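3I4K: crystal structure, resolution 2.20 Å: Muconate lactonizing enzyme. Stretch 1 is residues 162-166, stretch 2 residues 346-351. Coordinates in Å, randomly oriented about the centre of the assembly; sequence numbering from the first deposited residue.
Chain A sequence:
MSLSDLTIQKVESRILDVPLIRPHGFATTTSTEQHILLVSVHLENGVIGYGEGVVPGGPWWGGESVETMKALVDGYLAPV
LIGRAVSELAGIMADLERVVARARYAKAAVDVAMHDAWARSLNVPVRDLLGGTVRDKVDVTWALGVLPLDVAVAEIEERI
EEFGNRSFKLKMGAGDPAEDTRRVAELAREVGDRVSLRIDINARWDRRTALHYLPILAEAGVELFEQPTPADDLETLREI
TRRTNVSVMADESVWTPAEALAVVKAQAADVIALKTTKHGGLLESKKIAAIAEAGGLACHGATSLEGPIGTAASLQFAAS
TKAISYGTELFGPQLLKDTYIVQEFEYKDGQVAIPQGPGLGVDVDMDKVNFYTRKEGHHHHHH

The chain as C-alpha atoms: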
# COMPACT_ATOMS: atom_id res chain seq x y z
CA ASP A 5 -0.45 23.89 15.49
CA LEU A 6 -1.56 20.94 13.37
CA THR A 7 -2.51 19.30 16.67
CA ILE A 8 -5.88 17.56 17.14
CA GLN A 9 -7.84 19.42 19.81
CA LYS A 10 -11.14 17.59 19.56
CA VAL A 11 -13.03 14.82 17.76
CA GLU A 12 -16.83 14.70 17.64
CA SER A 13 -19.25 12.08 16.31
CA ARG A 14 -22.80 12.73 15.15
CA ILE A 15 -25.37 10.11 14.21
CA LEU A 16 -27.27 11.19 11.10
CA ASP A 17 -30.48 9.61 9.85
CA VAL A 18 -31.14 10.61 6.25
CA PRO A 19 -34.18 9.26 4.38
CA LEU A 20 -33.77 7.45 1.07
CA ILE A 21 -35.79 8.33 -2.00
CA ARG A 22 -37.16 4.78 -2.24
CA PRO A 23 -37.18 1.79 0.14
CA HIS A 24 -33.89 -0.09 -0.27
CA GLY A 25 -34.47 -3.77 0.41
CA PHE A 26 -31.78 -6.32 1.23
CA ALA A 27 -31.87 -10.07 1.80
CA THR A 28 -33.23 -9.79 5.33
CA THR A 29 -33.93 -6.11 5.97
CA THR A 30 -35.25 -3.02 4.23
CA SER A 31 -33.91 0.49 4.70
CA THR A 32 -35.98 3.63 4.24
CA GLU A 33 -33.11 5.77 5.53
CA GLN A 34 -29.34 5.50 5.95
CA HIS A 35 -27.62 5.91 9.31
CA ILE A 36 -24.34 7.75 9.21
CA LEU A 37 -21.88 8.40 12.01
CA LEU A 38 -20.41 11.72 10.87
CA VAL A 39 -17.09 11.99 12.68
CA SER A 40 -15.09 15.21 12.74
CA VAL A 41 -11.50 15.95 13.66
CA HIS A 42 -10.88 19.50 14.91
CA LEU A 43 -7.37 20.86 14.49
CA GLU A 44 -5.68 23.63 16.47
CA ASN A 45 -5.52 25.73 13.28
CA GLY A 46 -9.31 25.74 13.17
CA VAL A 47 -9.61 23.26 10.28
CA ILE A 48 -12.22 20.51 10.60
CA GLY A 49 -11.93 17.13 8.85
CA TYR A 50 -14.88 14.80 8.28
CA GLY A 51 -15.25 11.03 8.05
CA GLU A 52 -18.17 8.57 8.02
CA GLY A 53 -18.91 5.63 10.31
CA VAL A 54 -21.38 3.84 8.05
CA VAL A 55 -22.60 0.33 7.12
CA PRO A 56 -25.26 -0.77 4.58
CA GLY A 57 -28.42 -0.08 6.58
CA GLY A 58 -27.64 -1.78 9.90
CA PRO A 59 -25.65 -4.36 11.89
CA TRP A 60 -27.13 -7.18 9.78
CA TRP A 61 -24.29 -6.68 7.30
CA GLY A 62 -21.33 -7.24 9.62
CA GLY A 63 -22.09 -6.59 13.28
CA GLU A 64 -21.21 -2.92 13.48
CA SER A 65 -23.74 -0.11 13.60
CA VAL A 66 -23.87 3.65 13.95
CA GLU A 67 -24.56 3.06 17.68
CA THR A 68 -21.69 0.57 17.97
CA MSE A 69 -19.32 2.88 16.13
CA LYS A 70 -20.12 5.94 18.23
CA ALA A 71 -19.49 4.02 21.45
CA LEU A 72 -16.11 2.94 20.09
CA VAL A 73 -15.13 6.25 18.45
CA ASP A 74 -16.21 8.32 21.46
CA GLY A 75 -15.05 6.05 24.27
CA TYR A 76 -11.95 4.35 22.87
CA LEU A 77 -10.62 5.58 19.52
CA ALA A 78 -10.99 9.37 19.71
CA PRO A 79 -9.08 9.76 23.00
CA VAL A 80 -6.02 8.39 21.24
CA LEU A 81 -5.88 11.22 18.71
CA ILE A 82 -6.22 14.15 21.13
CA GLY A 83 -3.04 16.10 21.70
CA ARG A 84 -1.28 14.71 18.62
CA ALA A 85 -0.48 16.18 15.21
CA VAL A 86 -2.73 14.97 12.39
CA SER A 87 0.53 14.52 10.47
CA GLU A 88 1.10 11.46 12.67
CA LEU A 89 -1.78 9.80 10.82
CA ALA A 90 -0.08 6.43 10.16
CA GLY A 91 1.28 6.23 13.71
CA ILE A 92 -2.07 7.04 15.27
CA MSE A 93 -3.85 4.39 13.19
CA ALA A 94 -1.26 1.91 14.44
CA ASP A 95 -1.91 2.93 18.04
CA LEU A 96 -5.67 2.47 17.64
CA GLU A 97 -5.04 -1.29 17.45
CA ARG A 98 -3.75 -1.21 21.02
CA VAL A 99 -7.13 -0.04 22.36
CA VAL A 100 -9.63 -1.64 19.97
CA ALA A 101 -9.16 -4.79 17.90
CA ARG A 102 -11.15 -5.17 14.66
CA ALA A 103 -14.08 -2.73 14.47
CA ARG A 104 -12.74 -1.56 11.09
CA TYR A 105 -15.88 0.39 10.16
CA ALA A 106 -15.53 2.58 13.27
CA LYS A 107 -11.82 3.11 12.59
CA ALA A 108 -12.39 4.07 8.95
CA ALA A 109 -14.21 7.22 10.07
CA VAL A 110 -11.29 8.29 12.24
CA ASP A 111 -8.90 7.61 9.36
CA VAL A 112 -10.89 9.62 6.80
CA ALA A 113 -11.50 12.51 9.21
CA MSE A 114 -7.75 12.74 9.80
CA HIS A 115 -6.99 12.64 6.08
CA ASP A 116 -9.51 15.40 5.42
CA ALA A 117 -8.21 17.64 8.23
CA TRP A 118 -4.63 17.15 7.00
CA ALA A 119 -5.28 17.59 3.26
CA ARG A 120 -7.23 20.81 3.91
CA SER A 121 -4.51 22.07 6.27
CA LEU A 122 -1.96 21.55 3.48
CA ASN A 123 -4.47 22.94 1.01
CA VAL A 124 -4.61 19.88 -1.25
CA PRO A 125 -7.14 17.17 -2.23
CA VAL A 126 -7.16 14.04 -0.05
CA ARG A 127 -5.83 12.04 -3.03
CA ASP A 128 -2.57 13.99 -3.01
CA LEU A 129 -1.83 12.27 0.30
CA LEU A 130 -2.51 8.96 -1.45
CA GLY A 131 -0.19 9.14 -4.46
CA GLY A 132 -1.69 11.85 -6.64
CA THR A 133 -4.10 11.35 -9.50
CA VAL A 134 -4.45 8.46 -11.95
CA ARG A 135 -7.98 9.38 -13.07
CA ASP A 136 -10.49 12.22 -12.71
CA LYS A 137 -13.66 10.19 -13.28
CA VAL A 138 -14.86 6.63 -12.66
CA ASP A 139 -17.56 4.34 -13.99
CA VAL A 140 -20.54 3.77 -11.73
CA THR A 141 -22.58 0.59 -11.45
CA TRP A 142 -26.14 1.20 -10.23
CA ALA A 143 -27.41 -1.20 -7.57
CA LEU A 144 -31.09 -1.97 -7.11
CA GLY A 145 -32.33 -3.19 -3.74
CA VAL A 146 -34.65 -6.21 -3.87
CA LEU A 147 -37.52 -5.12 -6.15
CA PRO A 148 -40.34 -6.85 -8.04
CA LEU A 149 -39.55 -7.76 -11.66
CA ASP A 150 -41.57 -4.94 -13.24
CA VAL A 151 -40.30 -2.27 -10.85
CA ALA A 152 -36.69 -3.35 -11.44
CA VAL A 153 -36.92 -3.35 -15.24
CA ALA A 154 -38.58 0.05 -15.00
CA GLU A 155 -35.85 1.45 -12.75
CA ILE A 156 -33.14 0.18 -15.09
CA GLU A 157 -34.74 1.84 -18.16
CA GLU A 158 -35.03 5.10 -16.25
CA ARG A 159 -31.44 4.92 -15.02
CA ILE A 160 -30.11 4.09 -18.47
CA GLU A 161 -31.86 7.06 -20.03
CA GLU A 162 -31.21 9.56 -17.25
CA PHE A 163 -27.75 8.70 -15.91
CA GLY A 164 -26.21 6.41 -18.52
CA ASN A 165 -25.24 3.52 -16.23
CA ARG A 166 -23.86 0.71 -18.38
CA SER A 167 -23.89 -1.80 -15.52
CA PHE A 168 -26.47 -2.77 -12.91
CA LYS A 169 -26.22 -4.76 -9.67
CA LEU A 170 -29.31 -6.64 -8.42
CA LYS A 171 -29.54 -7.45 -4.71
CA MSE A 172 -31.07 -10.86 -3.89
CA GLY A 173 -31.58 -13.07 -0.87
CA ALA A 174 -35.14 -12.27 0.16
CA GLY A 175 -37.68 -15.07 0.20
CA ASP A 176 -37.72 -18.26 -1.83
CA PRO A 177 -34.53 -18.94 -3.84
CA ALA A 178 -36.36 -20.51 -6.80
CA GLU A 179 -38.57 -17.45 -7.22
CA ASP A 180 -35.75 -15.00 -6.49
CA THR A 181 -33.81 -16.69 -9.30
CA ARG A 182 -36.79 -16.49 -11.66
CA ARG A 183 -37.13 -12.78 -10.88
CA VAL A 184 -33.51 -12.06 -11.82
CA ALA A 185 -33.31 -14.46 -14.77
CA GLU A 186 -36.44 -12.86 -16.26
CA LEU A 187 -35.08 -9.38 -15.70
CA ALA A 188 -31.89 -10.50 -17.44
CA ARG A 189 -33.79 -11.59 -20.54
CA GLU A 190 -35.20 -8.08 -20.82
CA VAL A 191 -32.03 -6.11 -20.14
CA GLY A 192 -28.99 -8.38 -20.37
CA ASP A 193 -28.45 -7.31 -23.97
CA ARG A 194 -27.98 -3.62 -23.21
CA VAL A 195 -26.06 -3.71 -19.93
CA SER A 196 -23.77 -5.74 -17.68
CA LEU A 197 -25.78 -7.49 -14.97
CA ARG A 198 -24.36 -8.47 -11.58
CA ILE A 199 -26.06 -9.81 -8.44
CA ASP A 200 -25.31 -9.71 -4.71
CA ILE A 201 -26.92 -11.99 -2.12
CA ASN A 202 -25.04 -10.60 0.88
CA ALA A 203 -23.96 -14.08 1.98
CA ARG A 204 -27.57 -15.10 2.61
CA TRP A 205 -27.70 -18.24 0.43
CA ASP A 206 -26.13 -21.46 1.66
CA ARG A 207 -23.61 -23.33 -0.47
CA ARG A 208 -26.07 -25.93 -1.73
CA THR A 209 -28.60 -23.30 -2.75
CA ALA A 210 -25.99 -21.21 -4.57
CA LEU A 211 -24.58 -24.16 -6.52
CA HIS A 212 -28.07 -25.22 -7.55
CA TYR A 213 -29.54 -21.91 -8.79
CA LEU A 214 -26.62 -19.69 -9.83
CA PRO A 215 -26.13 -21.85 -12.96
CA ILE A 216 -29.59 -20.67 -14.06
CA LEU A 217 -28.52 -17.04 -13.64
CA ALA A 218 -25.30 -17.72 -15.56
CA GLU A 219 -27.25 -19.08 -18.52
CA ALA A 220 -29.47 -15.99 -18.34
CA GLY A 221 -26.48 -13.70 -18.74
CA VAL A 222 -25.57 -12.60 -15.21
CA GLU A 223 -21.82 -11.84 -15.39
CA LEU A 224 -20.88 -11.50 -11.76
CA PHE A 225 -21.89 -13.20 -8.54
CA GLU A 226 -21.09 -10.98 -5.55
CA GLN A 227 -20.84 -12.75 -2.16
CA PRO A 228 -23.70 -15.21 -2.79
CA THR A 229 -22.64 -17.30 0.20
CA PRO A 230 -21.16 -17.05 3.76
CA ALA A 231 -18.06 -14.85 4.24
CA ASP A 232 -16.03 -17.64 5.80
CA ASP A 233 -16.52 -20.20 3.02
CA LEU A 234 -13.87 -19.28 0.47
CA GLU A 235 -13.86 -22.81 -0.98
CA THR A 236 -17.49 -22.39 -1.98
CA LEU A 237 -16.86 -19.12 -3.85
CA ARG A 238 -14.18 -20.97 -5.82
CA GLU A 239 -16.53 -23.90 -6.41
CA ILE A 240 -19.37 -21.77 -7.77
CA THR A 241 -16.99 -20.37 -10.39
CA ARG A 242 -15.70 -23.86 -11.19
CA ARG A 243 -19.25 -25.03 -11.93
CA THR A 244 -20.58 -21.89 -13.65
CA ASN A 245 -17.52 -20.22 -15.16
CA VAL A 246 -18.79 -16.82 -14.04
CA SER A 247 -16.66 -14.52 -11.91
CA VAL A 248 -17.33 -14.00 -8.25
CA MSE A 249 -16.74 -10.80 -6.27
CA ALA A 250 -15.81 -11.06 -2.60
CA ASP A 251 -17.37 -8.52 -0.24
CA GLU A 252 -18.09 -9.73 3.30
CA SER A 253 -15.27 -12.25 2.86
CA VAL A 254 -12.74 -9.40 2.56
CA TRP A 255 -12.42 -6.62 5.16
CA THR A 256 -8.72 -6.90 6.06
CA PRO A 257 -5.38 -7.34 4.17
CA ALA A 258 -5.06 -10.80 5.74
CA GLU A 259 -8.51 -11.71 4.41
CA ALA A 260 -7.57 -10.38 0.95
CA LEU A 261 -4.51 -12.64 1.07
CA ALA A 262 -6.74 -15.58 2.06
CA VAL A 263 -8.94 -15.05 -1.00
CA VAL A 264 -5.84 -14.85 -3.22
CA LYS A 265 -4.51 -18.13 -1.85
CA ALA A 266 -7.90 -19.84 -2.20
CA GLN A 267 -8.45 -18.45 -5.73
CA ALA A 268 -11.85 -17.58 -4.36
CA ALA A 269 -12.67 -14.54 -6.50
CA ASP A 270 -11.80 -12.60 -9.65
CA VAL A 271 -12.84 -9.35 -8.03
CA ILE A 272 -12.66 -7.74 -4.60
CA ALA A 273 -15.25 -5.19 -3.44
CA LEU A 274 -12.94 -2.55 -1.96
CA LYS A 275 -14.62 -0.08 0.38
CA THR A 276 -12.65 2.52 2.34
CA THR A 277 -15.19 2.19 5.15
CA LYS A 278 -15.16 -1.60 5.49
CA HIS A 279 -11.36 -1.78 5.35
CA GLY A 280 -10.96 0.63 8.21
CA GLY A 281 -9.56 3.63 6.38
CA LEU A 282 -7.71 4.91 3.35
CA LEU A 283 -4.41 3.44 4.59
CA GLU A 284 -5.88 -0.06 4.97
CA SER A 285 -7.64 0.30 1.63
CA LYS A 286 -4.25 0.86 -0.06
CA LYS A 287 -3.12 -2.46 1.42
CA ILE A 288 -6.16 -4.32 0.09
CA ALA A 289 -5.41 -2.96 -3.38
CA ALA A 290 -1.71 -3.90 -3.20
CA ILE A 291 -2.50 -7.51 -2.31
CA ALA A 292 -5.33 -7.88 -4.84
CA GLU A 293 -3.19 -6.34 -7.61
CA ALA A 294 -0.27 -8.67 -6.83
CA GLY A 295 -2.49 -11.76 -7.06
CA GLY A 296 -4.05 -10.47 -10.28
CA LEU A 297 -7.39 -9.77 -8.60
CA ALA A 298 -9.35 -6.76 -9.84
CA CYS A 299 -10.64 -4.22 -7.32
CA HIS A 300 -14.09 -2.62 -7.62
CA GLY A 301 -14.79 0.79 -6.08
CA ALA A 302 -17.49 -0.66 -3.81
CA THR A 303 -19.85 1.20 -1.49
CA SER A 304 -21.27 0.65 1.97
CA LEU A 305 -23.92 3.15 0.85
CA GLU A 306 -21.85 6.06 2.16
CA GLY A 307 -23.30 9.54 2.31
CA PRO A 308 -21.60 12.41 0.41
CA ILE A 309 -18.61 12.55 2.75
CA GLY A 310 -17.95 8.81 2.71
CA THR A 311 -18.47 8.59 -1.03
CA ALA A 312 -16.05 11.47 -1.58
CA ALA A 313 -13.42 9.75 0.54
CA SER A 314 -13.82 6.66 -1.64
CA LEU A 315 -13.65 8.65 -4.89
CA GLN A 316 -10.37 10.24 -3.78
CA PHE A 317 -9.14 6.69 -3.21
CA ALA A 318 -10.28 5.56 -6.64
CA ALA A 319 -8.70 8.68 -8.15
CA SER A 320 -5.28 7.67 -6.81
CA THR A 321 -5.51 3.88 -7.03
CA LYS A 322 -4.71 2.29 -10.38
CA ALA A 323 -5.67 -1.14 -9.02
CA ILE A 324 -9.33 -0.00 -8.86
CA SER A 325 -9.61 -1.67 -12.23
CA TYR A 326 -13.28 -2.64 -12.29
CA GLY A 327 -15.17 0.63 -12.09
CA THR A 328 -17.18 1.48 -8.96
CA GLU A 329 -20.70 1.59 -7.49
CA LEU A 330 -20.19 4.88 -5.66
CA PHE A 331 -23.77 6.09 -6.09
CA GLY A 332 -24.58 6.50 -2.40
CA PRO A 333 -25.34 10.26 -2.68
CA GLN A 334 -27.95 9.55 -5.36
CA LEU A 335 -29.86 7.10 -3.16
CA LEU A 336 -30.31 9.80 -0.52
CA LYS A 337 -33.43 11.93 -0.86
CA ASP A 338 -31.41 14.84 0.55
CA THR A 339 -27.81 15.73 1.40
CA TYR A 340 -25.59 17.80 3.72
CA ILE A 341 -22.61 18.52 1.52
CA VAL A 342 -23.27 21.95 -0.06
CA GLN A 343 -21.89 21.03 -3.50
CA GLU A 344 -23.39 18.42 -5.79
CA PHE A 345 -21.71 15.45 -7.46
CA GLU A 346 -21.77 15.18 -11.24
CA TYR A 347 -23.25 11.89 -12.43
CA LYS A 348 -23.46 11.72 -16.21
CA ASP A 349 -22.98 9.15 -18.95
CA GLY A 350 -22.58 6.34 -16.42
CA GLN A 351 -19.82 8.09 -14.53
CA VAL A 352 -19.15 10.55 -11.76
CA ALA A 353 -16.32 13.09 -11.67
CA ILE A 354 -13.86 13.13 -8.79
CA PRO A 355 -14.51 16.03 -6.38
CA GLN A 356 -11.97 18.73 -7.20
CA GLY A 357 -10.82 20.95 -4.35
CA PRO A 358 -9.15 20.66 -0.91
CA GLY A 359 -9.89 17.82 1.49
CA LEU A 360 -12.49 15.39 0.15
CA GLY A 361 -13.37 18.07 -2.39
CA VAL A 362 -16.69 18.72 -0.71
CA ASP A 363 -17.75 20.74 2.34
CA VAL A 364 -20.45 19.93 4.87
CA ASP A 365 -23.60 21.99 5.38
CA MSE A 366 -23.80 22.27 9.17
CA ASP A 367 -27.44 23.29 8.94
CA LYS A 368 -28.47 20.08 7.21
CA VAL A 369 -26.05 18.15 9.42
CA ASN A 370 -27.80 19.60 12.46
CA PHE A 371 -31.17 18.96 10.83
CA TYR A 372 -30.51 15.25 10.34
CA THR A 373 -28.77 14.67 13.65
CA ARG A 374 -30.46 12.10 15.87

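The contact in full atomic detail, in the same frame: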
# COMPACT_ATOMS: atom_id res chain seq x y z
N GLU A 162 -31.52 8.35 -17.99
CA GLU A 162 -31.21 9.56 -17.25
C GLU A 162 -29.80 9.71 -16.69
O GLU A 162 -29.34 10.84 -16.48
CB GLU A 162 -32.21 9.74 -16.11
CG GLU A 162 -32.03 11.03 -15.33
CD GLU A 162 -32.97 11.15 -14.15
OE1 GLU A 162 -32.93 12.19 -13.46
OE2 GLU A 162 -33.76 10.20 -13.90
N PHE A 163 -29.10 8.61 -16.45
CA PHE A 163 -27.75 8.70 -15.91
C PHE A 163 -26.68 7.97 -16.73
O PHE A 163 -25.48 8.18 -16.52
CB PHE A 163 -27.75 8.22 -14.46
CG PHE A 163 -28.47 9.15 -13.52
CD1 PHE A 163 -27.86 10.33 -13.09
CD2 PHE A 163 -29.78 8.89 -13.13
CE1 PHE A 163 -28.54 11.23 -12.28
CE2 PHE A 163 -30.47 9.79 -12.32
CZ PHE A 163 -29.85 10.96 -11.89
N GLY A 164 -27.13 7.13 -17.66
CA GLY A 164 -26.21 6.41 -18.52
C GLY A 164 -25.49 5.19 -17.97
O GLY A 164 -24.57 4.70 -18.61
N ASN A 165 -25.90 4.69 -16.81
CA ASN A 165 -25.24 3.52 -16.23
C ASN A 165 -25.22 2.37 -17.24
O ASN A 165 -26.25 2.01 -17.81
CB ASN A 165 -25.95 3.05 -14.96
CG ASN A 165 -26.13 4.17 -13.95
OD1 ASN A 165 -27.14 4.87 -13.95
ND2 ASN A 165 -25.13 4.34 -13.09
N ARG A 166 -24.04 1.81 -17.44
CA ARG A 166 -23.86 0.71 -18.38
C ARG A 166 -23.84 -0.64 -17.66
O ARG A 166 -23.80 -1.69 -18.29
CB ARG A 166 -22.55 0.90 -19.15
CG ARG A 166 -22.30 2.35 -19.58
CD ARG A 166 -21.66 2.38 -20.95
NE ARG A 166 -22.48 1.67 -21.93
CZ ARG A 166 -22.15 1.49 -23.21
NH1 ARG A 166 -21.01 1.98 -23.67
NH2 ARG A 166 -22.97 0.84 -24.02
N GLU A 346 -21.35 15.17 -9.85
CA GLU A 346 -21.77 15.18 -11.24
C GLU A 346 -21.82 13.78 -11.80
O GLU A 346 -20.79 13.20 -12.14
CB GLU A 346 -20.81 16.01 -12.09
CG GLU A 346 -20.49 17.37 -11.51
CD GLU A 346 -19.63 18.20 -12.44
OE1 GLU A 346 -19.02 19.18 -11.96
OE2 GLU A 346 -19.56 17.87 -13.65
N TYR A 347 -23.03 13.23 -11.90
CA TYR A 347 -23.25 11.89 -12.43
C TYR A 347 -23.80 12.00 -13.84
O TYR A 347 -24.95 12.40 -14.02
CB TYR A 347 -24.26 11.12 -11.58
CG TYR A 347 -23.75 10.71 -10.23
CD1 TYR A 347 -23.03 9.52 -10.05
CD2 TYR A 347 -24.00 11.50 -9.11
CE1 TYR A 347 -22.57 9.14 -8.79
CE2 TYR A 347 -23.55 11.13 -7.85
CZ TYR A 347 -22.83 9.95 -7.70
OH TYR A 347 -22.39 9.59 -6.45
N LYS A 348 -22.99 11.66 -14.83
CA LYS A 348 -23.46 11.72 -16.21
C LYS A 348 -22.77 10.66 -17.06
O LYS A 348 -21.62 10.31 -16.82
CB LYS A 348 -23.24 13.11 -16.81
CG LYS A 348 -21.79 13.55 -16.93
CD LYS A 348 -21.70 14.92 -17.60
CE LYS A 348 -20.26 15.41 -17.66
NZ LYS A 348 -20.16 16.79 -18.24
N ASP A 349 -23.50 10.16 -18.04
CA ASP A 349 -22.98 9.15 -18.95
C ASP A 349 -22.39 7.93 -18.23
O ASP A 349 -21.36 7.39 -18.65
CB ASP A 349 -21.93 9.79 -19.87
CG ASP A 349 -22.49 10.96 -20.66
OD1 ASP A 349 -23.46 10.75 -21.43
OD2 ASP A 349 -21.98 12.09 -20.51
N GLY A 350 -23.04 7.51 -17.16
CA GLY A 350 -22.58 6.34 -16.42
C GLY A 350 -21.36 6.55 -15.56
O GLY A 350 -20.76 5.59 -15.08
N GLN A 351 -20.98 7.81 -15.35
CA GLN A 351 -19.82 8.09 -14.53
C GLN A 351 -20.09 9.19 -13.53
O GLN A 351 -21.19 9.74 -13.46
CB GLN A 351 -18.65 8.53 -15.42
CG GLN A 351 -18.43 7.68 -16.66
CD GLN A 351 -17.03 7.85 -17.21
OE1 GLN A 351 -16.08 7.22 -16.74
NE2 GLN A 351 -16.89 8.72 -18.20
O HOH W 1 -23.80 8.23 -13.90
O HOH W 2 -21.70 2.94 -15.92

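Residues 346-351 form a tight hairpin that sits against the region where a helix gives way to loop in residues 162-166. The two stretches are far apart in sequence; no touching pair is closer than 184 residues. Together they bury 232 Å², a small contact. Much of it is backbone against backbone, and one direct hydrogen bond crosses it.

Glu-346 takes no part. Its side chain stays well away from the first stretch, and the same is true of Glu-162 on the other side.

Tyr-347 makes the side-chain contact. It lies in a strand, and its CA-to-CB bond points toward the first stretch. The end of the side chain then leads away, and its hydroxyl is hydrogen-bonded elsewhere in the structure. What meets Phe-163 is therefore the base of the residue. CD1 of Phe-163 lies 4.0 Å from CB of Tyr-347, an apolar contact. The same CD1 of Phe-163 is 3.7 Å from the backbone O of Tyr-347. This oxygen lies at the ring edge, near the ring plane, where the weakly positive C-H groups of an aromatic ring can face a carbonyl. Phe-163 starts sideways from CA to CB, but the end of its side chain comes nearer to the second stretch.

Lys-348 opens a type I' turn that closes at Gln-351. Two backbone bonds of 3.0 Å hold the turn: Lys-348 N to Gln-351 O, and Gln-351 N to Lys-348 O. The CA-to-CB bond of Lys-348 points away from the first stretch; chi1 is p and the rest of the side chain is extended (t, t, t).

The CA-to-CB bond of Asp-349 also points away. Its backbone N is 3.2 Å from Phe-163 O, but the angle is poor and this is not a hydrogen bond.

Gly-350 is the centre of the contact. Its N donates to Phe-163 O at 2.6 Å, with an N-H...O angle of 155°. The bond is short and ties the turn to the backbone of Phe-163, just before Gly-164. The CA atoms of Gly-350 and Asn-165 are 3.9 Å apart. Gly-350 has positive phi, and the packing leaves no room for a side chain: an ideal CB on Gly-350 would lie 2.6 Å from Gly-164 O. Gly-164 presents the matching case. It is the first residue to leave helical geometry, also with positive phi, and its ideal CB would fall 2.8 Å from Asp-349 CA and 2.8 Å from Gly-350 N. With no side chain at either glycine, the two stretches can come close. The CA-to-CB bond of Asn-165 points away, though the end of the side chain comes nearer; both OD1 and ND2 are hydrogen-bonded elsewhere in the structure.

Two waters extend the bonding. Water 2 accepts from Arg-166 N at 3.0 Å and donates to Gly-350 O at 2.9 Å. At Gln-351, water 1 donates to the backbone O at 3.0 Å and to Phe-163 O at 3.1 Å. Phe-163 O thus receives both this water and the Gly-350 N-H.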